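Local coordinates for putative diflavin flavoprotein A 3 (Synechocystis sp., PDB 6H0C) that probably passes electrons from NADH to oxygen, reducing it to water, and is represented here by its flavodiiron core, a metallo-hydrolase-like domain joined to a flavodoxin-like domain, at residues I261-A265 and I290-T294; L256-I261 and K306-F312. All coordinates share one frame; numbering follows the deposited sequence.

Interaction 1: residues I261-A265 and I290-T294; sequences IYASA and INAET
A chi1 of -180° swings the N291 amide away from its own backbone N and lays it along S264 and A265, OD1 lying 3.5 Å from S264 CA and ND2 3.6 Å from A265 CB. Y262 holds CG between its own N and carbonyl carbon (chi1 54°), which turns one ring face over the I290 carbonyl, whose O stands 3.9 Å above the ring plane, offset toward the rim. The same oxygen accepts Y262 N at 2.9 Å. A292 N returns a nearly straight bond to Y262 O, whereas E293 N reaches A263 O only weakly. These are the C-terminal ends of two parallel strands joined through helix 268-281, a right-handed beta-alpha-beta unit of the flavodoxin-like domain; in flavodoxins the turn after the first strand, here 263-265, leads into the FMN phosphate site. Beyond the strands, a water gathers A265 N, N291 ND2 (2.8 Å) and E293 OE1, accepting from the two nitrogens and donating to the carboxylate. N291 ND2 also bonds P152 O, which ties this end to the metallo-hydrolase region, while N291 OD1 weakly accepts E293 N. On the other face I261 and I290 lie side by side, CG1 of I261 3.9 Å from CB of I290.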
ATOM      1  N   ILE A 261       4.166   7.720 -12.732  1.00 24.78           N
ATOM      2  CA  ILE A 261       4.839   8.527 -11.729  1.00 25.48           C
ATOM      3  C   ILE A 261       3.826   9.392 -10.984  1.00 27.76           C
ATOM      4  O   ILE A 261       3.207  10.270 -11.593  1.00 27.89           O
ATOM      5  CB  ILE A 261       5.911   9.422 -12.391  1.00 23.47           C
ATOM      6  CG1 ILE A 261       6.935   8.545 -13.122  1.00 24.07           C
ATOM      7  CG2 ILE A 261       6.551  10.339 -11.362  1.00 27.17           C
ATOM      8  CD1 ILE A 261       7.838   9.292 -14.079  1.00 34.47           C
ATOM      9  N   TYR A 262       3.628   9.147  -9.690  1.00 20.08           N
ATOM     10  CA  TYR A 262       2.742  10.019  -8.917  1.00 21.78           C
ATOM     11  C   TYR A 262       3.449  10.621  -7.702  1.00 26.85           C
ATOM     12  O   TYR A 262       4.479  10.118  -7.259  1.00 26.96           O
ATOM     13  CB  TYR A 262       1.471   9.276  -8.499  1.00 22.70           C
ATOM     14  CG  TYR A 262       1.673   7.971  -7.764  1.00 27.43           C
ATOM     15  CD1 TYR A 262       1.858   7.947  -6.396  1.00 31.51           C
ATOM     16  CD2 TYR A 262       1.641   6.754  -8.442  1.00 29.20           C
ATOM     17  CE1 TYR A 262       2.030   6.748  -5.721  1.00 35.70           C
ATOM     18  CE2 TYR A 262       1.804   5.557  -7.775  1.00 30.58           C
ATOM     19  CZ  TYR A 262       1.996   5.557  -6.412  1.00 35.73           C
ATOM     20  OH  TYR A 262       2.160   4.364  -5.731  1.00 38.22           O
ATOM     21  N   ALA A 263       2.897  11.709  -7.176  1.00 25.61           N
ATOM     22  CA  ALA A 263       3.630  12.560  -6.242  1.00 24.81           C
ATOM     23  C   ALA A 263       3.943  11.895  -4.899  1.00 27.95           C
ATOM     24  O   ALA A 263       5.059  12.023  -4.391  1.00 27.65           O
ATOM     25  CB  ALA A 263       2.862  13.844  -6.012  1.00 28.94           C
ATOM     26  N   SER A 264       2.965  11.202  -4.318  1.00 23.57           N
ATOM     27  CA  SER A 264       3.176  10.525  -3.038  1.00 27.19           C
ATOM     28  C   SER A 264       2.173   9.392  -2.812  1.00 29.06           C
ATOM     29  O   SER A 264       1.198   9.244  -3.564  1.00 27.55           O
ATOM     30  CB  SER A 264       3.093  11.525  -1.888  1.00 28.78           C
ATOM     31  OG  SER A 264       1.752  11.925  -1.694  1.00 31.53           O
ATOM     32  N   ALA A 265       2.413   8.608  -1.761  1.00 26.63           N
ATOM     33  CA  ALA A 265       1.713   7.339  -1.547  1.00 28.02           C
ATOM     34  C   ALA A 265       0.265   7.496  -1.110  1.00 29.21           C
ATOM     35  O   ALA A 265      -0.567   6.641  -1.386  1.00 31.15           O
ATOM     36  CB  ALA A 265       2.463   6.500  -0.510  1.00 27.40           C
ATOM     37  N   ILE A 290       5.737   4.583  -9.743  1.00 22.67           N
ATOM     38  CA  ILE A 290       6.849   5.316  -9.163  1.00 21.92           C
ATOM     39  C   ILE A 290       6.311   6.369  -8.200  1.00 24.88           C
ATOM     40  O   ILE A 290       5.526   7.243  -8.593  1.00 22.37           O
ATOM     41  CB  ILE A 290       7.691   6.009 -10.237  1.00 23.56           C
ATOM     42  CG1 ILE A 290       8.282   4.982 -11.201  1.00 26.72           C
ATOM     43  CG2 ILE A 290       8.763   6.880  -9.587  1.00 24.36           C
ATOM     44  CD1 ILE A 290       9.454   4.242 -10.636  1.00 38.51           C
ATOM     45  N   ASN A 291       6.712   6.259  -6.938  1.00 23.34           N
ATOM     46  CA  ASN A 291       6.417   7.269  -5.931  1.00 23.37           C
ATOM     47  C   ASN A 291       7.525   8.318  -6.000  1.00 24.93           C
ATOM     48  O   ASN A 291       8.655   8.065  -5.582  1.00 22.85           O
ATOM     49  CB  ASN A 291       6.321   6.619  -4.540  1.00 25.21           C
ATOM     50  CG  ASN A 291       6.009   7.613  -3.428  1.00 25.91           C
ATOM     51  OD1 ASN A 291       6.230   8.812  -3.563  1.00 29.14           O
ATOM     52  ND2 ASN A 291       5.513   7.102  -2.305  1.00 25.40           N
ATOM     53  N   ALA A 292       7.203   9.482  -6.560  1.00 23.28           N
ATOM     54  CA  ALA A 292       8.201  10.526  -6.783  1.00 24.42           C
ATOM     55  C   ALA A 292       8.865  10.943  -5.474  1.00 25.59           C
ATOM     56  O   ALA A 292      10.053  11.267  -5.429  1.00 25.29           O
ATOM     57  CB  ALA A 292       7.558  11.729  -7.463  1.00 23.81           C
ATOM     58  N   GLU A 293       8.086  10.913  -4.402  1.00 23.51           N
ATOM     59  CA  GLU A 293       8.557  11.345  -3.093  1.00 28.47           C
ATOM     60  C   GLU A 293       9.673  10.456  -2.548  1.00 30.48           C
ATOM     61  O   GLU A 293      10.589  10.937  -1.893  1.00 30.82           O
ATOM     62  CB  GLU A 293       7.382  11.353  -2.122  1.00 32.71           C
ATOM     63  CG  GLU A 293       7.534  12.269  -0.956  1.00 43.87           C
ATOM     64  CD  GLU A 293       6.243  12.397  -0.190  1.00 46.90           C
ATOM     65  OE1 GLU A 293       5.722  11.361   0.265  1.00 40.22           O
ATOM     66  OE2 GLU A 293       5.735  13.528  -0.063  1.00 57.85           O
ATOM     67  N   THR A 294       9.593   9.156  -2.815  1.00 26.88           N
ATOM     68  CA  THR A 294      10.495   8.213  -2.168  1.00 29.44           C
ATOM     69  C   THR A 294      11.413   7.514  -3.161  1.00 31.22           C
ATOM     70  O   THR A 294      12.372   6.860  -2.769  1.00 35.50           O
ATOM     71  CB  THR A 294       9.711   7.147  -1.381  1.00 30.19           C
ATOM     72  OG1 THR A 294       8.920   6.380  -2.290  1.00 32.62           O
ATOM     73  CG2 THR A 294       8.804   7.803  -0.343  1.00 27.92           C
TER
HETATM   74  O   HOH W   1       4.819   8.797  -0.217  1.00 25.46           O

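Interaction 2: residues L256-I261 and K306-F312; sequences LNVALI and KSAGFIF
Backbone bonds join A259 and I261 to strand 309-312 in parallel register: A259 N gives to G309 O, I311 N to A259 O at 2.8 Å, and I261 N to I311 O. Before that strand, A308 N closes on N257 O at 2.8 Å. CA-H...O contacts accompany these bonds, from V258, F310 and F312. Apolar contacts divide by face. On one, I311 lies across V258 and L260, its CD1 4.0 Å from V258 CG1 and its CB 3.9 Å from L260 CD1; helices 268-281 and 382-404 cover this side. On the other, I261 sits over the F312 ring, a CH-pi contact with CB 4.2 Å from the centroid and 10° off the normal, and I261 CD1 reaches F312 CE2 at 3.4 Å; helix 323-335 packs against both. F362 meets F310 and F312 edge-to-face. Polar side chains gather at the strand's start. N257, its chi1 near trans at 171°, brings OD1 to a water that donates to it at 2.6 Å and accepts from K306 NZ. N257 ND2 and K306 NZ also bond T288 OG1. Two inner strands of the five-stranded parallel sheet thus carry helices on both faces, as in flavodoxin-like alpha/beta sandwiches.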
ATOM      1  N   LEU A 256       4.121  -4.756 -23.155  1.00 36.60           N
ATOM      2  CA  LEU A 256       4.149  -3.316 -23.003  1.00 30.60           C
ATOM      3  C   LEU A 256       4.133  -2.928 -21.531  1.00 33.28           C
ATOM      4  O   LEU A 256       3.586  -3.648 -20.690  1.00 28.18           O
ATOM      5  CB  LEU A 256       2.975  -2.691 -23.751  1.00 29.59           C
ATOM      6  CG  LEU A 256       3.080  -2.815 -25.279  1.00 36.50           C
ATOM      7  CD1 LEU A 256       1.833  -2.275 -25.967  1.00 35.15           C
ATOM      8  CD2 LEU A 256       4.334  -2.108 -25.828  1.00 32.95           C
ATOM      9  N   ASN A 257       4.751  -1.793 -21.225  1.00 31.98           N
ATOM     10  CA  ASN A 257       4.832  -1.311 -19.854  1.00 29.74           C
ATOM     11  C   ASN A 257       4.615   0.200 -19.775  1.00 31.35           C
ATOM     12  O   ASN A 257       5.065   0.953 -20.647  1.00 30.47           O
ATOM     13  CB  ASN A 257       6.184  -1.681 -19.242  1.00 29.18           C
ATOM     14  CG  ASN A 257       6.412  -1.031 -17.891  1.00 33.75           C
ATOM     15  OD1 ASN A 257       6.680   0.168 -17.814  1.00 36.40           O
ATOM     16  ND2 ASN A 257       6.323  -1.821 -16.817  1.00 31.09           N
ATOM     17  N   VAL A 258       3.925   0.641 -18.728  1.00 24.98           N
ATOM     18  CA  VAL A 258       3.720   2.065 -18.503  1.00 26.67           C
ATOM     19  C   VAL A 258       4.387   2.485 -17.208  1.00 26.21           C
ATOM     20  O   VAL A 258       4.186   1.847 -16.176  1.00 25.28           O
ATOM     21  CB  VAL A 258       2.222   2.439 -18.431  1.00 28.70           C
ATOM     22  CG1 VAL A 258       2.055   3.897 -17.981  1.00 27.44           C
ATOM     23  CG2 VAL A 258       1.538   2.190 -19.772  1.00 26.28           C
ATOM     24  N   ALA A 259       5.183   3.550 -17.269  1.00 26.14           N
ATOM     25  CA  ALA A 259       5.755   4.166 -16.072  1.00 24.08           C
ATOM     26  C   ALA A 259       4.750   5.170 -15.518  1.00 28.59           C
ATOM     27  O   ALA A 259       4.401   6.145 -16.182  1.00 29.92           O
ATOM     28  CB  ALA A 259       7.074   4.839 -16.387  1.00 21.37           C
ATOM     29  N   LEU A 260       4.267   4.913 -14.309  1.00 27.98           N
ATOM     30  CA  LEU A 260       3.235   5.741 -13.708  1.00 22.97           C
ATOM     31  C   LEU A 260       3.832   6.455 -12.522  1.00 26.67           C
ATOM     32  O   LEU A 260       4.005   5.871 -11.451  1.00 26.70           O
ATOM     33  CB  LEU A 260       2.031   4.893 -13.289  1.00 23.79           C
ATOM     34  CG  LEU A 260       0.952   5.528 -12.411  1.00 30.58           C
ATOM     35  CD1 LEU A 260       0.312   6.694 -13.117  1.00 31.48           C
ATOM     36  CD2 LEU A 260      -0.104   4.485 -12.053  1.00 34.73           C
ATOM     37  N   ILE A 261       4.166   7.720 -12.732  1.00 24.78           N
ATOM     38  CA  ILE A 261       4.839   8.527 -11.729  1.00 25.48           C
ATOM     39  C   ILE A 261       3.826   9.392 -10.984  1.00 27.76           C
ATOM     40  O   ILE A 261       3.207  10.270 -11.593  1.00 27.89           O
ATOM     41  CB  ILE A 261       5.911   9.422 -12.391  1.00 23.47           C
ATOM     42  CG1 ILE A 261       6.935   8.545 -13.122  1.00 24.07           C
ATOM     43  CG2 ILE A 261       6.551  10.339 -11.362  1.00 27.17           C
ATOM     44  CD1 ILE A 261       7.838   9.292 -14.079  1.00 34.47           C
ATOM     45  N   LYS A 306      12.425   1.428 -19.933  1.00 36.94           N
ATOM     46  CA  LYS A 306      11.732   0.231 -20.409  1.00 36.98           C
ATOM     47  C   LYS A 306      10.243   0.455 -20.737  1.00 34.90           C
ATOM     48  O   LYS A 306       9.559  -0.471 -21.176  1.00 33.95           O
ATOM     49  CB  LYS A 306      11.889  -0.912 -19.390  1.00 32.28           C
ATOM     50  CG  LYS A 306      10.869  -0.954 -18.266  1.00 39.53           C
ATOM     51  CD  LYS A 306      11.191  -2.091 -17.280  1.00 43.89           C
ATOM     52  CE  LYS A 306      10.073  -2.310 -16.245  1.00 42.85           C
ATOM     53  NZ  LYS A 306       9.840  -1.124 -15.362  1.00 32.61           N
ATOM     54  N   SER A 307       9.740   1.676 -20.561  1.00 30.61           N
ATOM     55  CA  SER A 307       8.308   1.914 -20.756  1.00 29.97           C
ATOM     56  C   SER A 307       7.957   2.322 -22.183  1.00 33.29           C
ATOM     57  O   SER A 307       8.785   2.883 -22.904  1.00 33.94           O
ATOM     58  CB  SER A 307       7.793   2.986 -19.786  1.00 25.71           C
ATOM     59  OG  SER A 307       8.413   4.243 -20.027  1.00 30.89           O
ATOM     60  N   ALA A 308       6.718   2.037 -22.569  1.00 30.00           N
ATOM     61  CA  ALA A 308       6.186   2.439 -23.865  1.00 30.71           C
ATOM     62  C   ALA A 308       5.419   3.746 -23.718  1.00 31.78           C
ATOM     63  O   ALA A 308       5.190   4.469 -24.692  1.00 30.97           O
ATOM     64  CB  ALA A 308       5.284   1.346 -24.440  1.00 29.88           C
ATOM     65  N   GLY A 309       5.006   4.029 -22.489  1.00 29.84           N
ATOM     66  CA  GLY A 309       4.339   5.277 -22.168  1.00 30.43           C
ATOM     67  C   GLY A 309       4.637   5.633 -20.726  1.00 29.66           C
ATOM     68  O   GLY A 309       5.067   4.775 -19.955  1.00 29.04           O
ATOM     69  N   PHE A 310       4.433   6.897 -20.369  1.00 23.58           N
ATOM     70  CA  PHE A 310       4.535   7.336 -18.979  1.00 22.04           C
ATOM     71  C   PHE A 310       3.388   8.282 -18.651  1.00 23.73           C
ATOM     72  O   PHE A 310       2.850   8.958 -19.533  1.00 26.38           O
ATOM     73  CB  PHE A 310       5.884   8.017 -18.703  1.00 24.35           C
ATOM     74  CG  PHE A 310       6.130   9.268 -19.525  1.00 24.58           C
ATOM     75  CD1 PHE A 310       5.722  10.504 -19.067  1.00 25.90           C
ATOM     76  CD2 PHE A 310       6.780   9.198 -20.750  1.00 26.97           C
ATOM     77  CE1 PHE A 310       5.945  11.645 -19.818  1.00 31.84           C
ATOM     78  CE2 PHE A 310       7.009  10.338 -21.500  1.00 26.72           C
ATOM     79  CZ  PHE A 310       6.590  11.560 -21.037  1.00 28.61           C
ATOM     80  N   ILE A 311       3.026   8.328 -17.375  1.00 23.45           N
ATOM     81  CA  ILE A 311       1.918   9.142 -16.889  1.00 20.80           C
ATOM     82  C   ILE A 311       2.333   9.854 -15.608  1.00 24.90           C
ATOM     83  O   ILE A 311       2.876   9.220 -14.706  1.00 27.83           O
ATOM     84  CB  ILE A 311       0.679   8.278 -16.612  1.00 21.44           C
ATOM     85  CG1 ILE A 311       0.269   7.499 -17.874  1.00 24.00           C
ATOM     86  CG2 ILE A 311      -0.464   9.128 -16.079  1.00 24.32           C
ATOM     87  CD1 ILE A 311      -0.931   6.565 -17.683  1.00 25.31           C
ATOM     88  N   PHE A 312       2.096  11.162 -15.528  1.00 23.84           N
ATOM     89  CA  PHE A 312       2.381  11.937 -14.314  1.00 24.37           C
ATOM     90  C   PHE A 312       1.095  12.305 -13.576  1.00 26.47           C
ATOM     91  O   PHE A 312       0.122  12.759 -14.194  1.00 26.48           O
ATOM     92  CB  PHE A 312       3.152  13.223 -14.641  1.00 23.35           C
ATOM     93  CG  PHE A 312       4.665  13.074 -14.618  1.00 27.51           C
ATOM     94  CD1 PHE A 312       5.436  13.812 -13.723  1.00 28.20           C
ATOM     95  CD2 PHE A 312       5.319  12.231 -15.509  1.00 26.07           C
ATOM     96  CE1 PHE A 312       6.825  13.703 -13.711  1.00 27.00           C
ATOM     97  CE2 PHE A 312       6.709  12.116 -15.498  1.00 25.37           C
ATOM     98  CZ  PHE A 312       7.460  12.851 -14.594  1.00 24.73           C
TER
HETATM   99  O   HOH W   2       7.156  -1.299 -22.709  1.00 32.07           O
HETATM  100  O   HOH W   3       8.713   1.073 -16.401  1.00 32.40           O

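Strand 257-262 serves both contacts, with 286-291 along one edge in interaction 1 and 309-313 along the other in interaction 2, giving the 2-1-3 part of the 2-1-3-4-5 order of the five-stranded parallel sheet. I261 belongs to both, and I290 N probably bonds L260 O, carrying the strand pairing of interaction 1 back toward the residues of interaction 2. Both are largely buried. Interaction 2 runs along the strand bodies, with regular backbone bonds and hydrophobic faces; its polar, water-linked residues lie at the N-terminal end. Interaction 1 takes over at the C-terminal end, where the strands give way to turns and an amide, a carboxylate and a water join the remaining aliphatic packing.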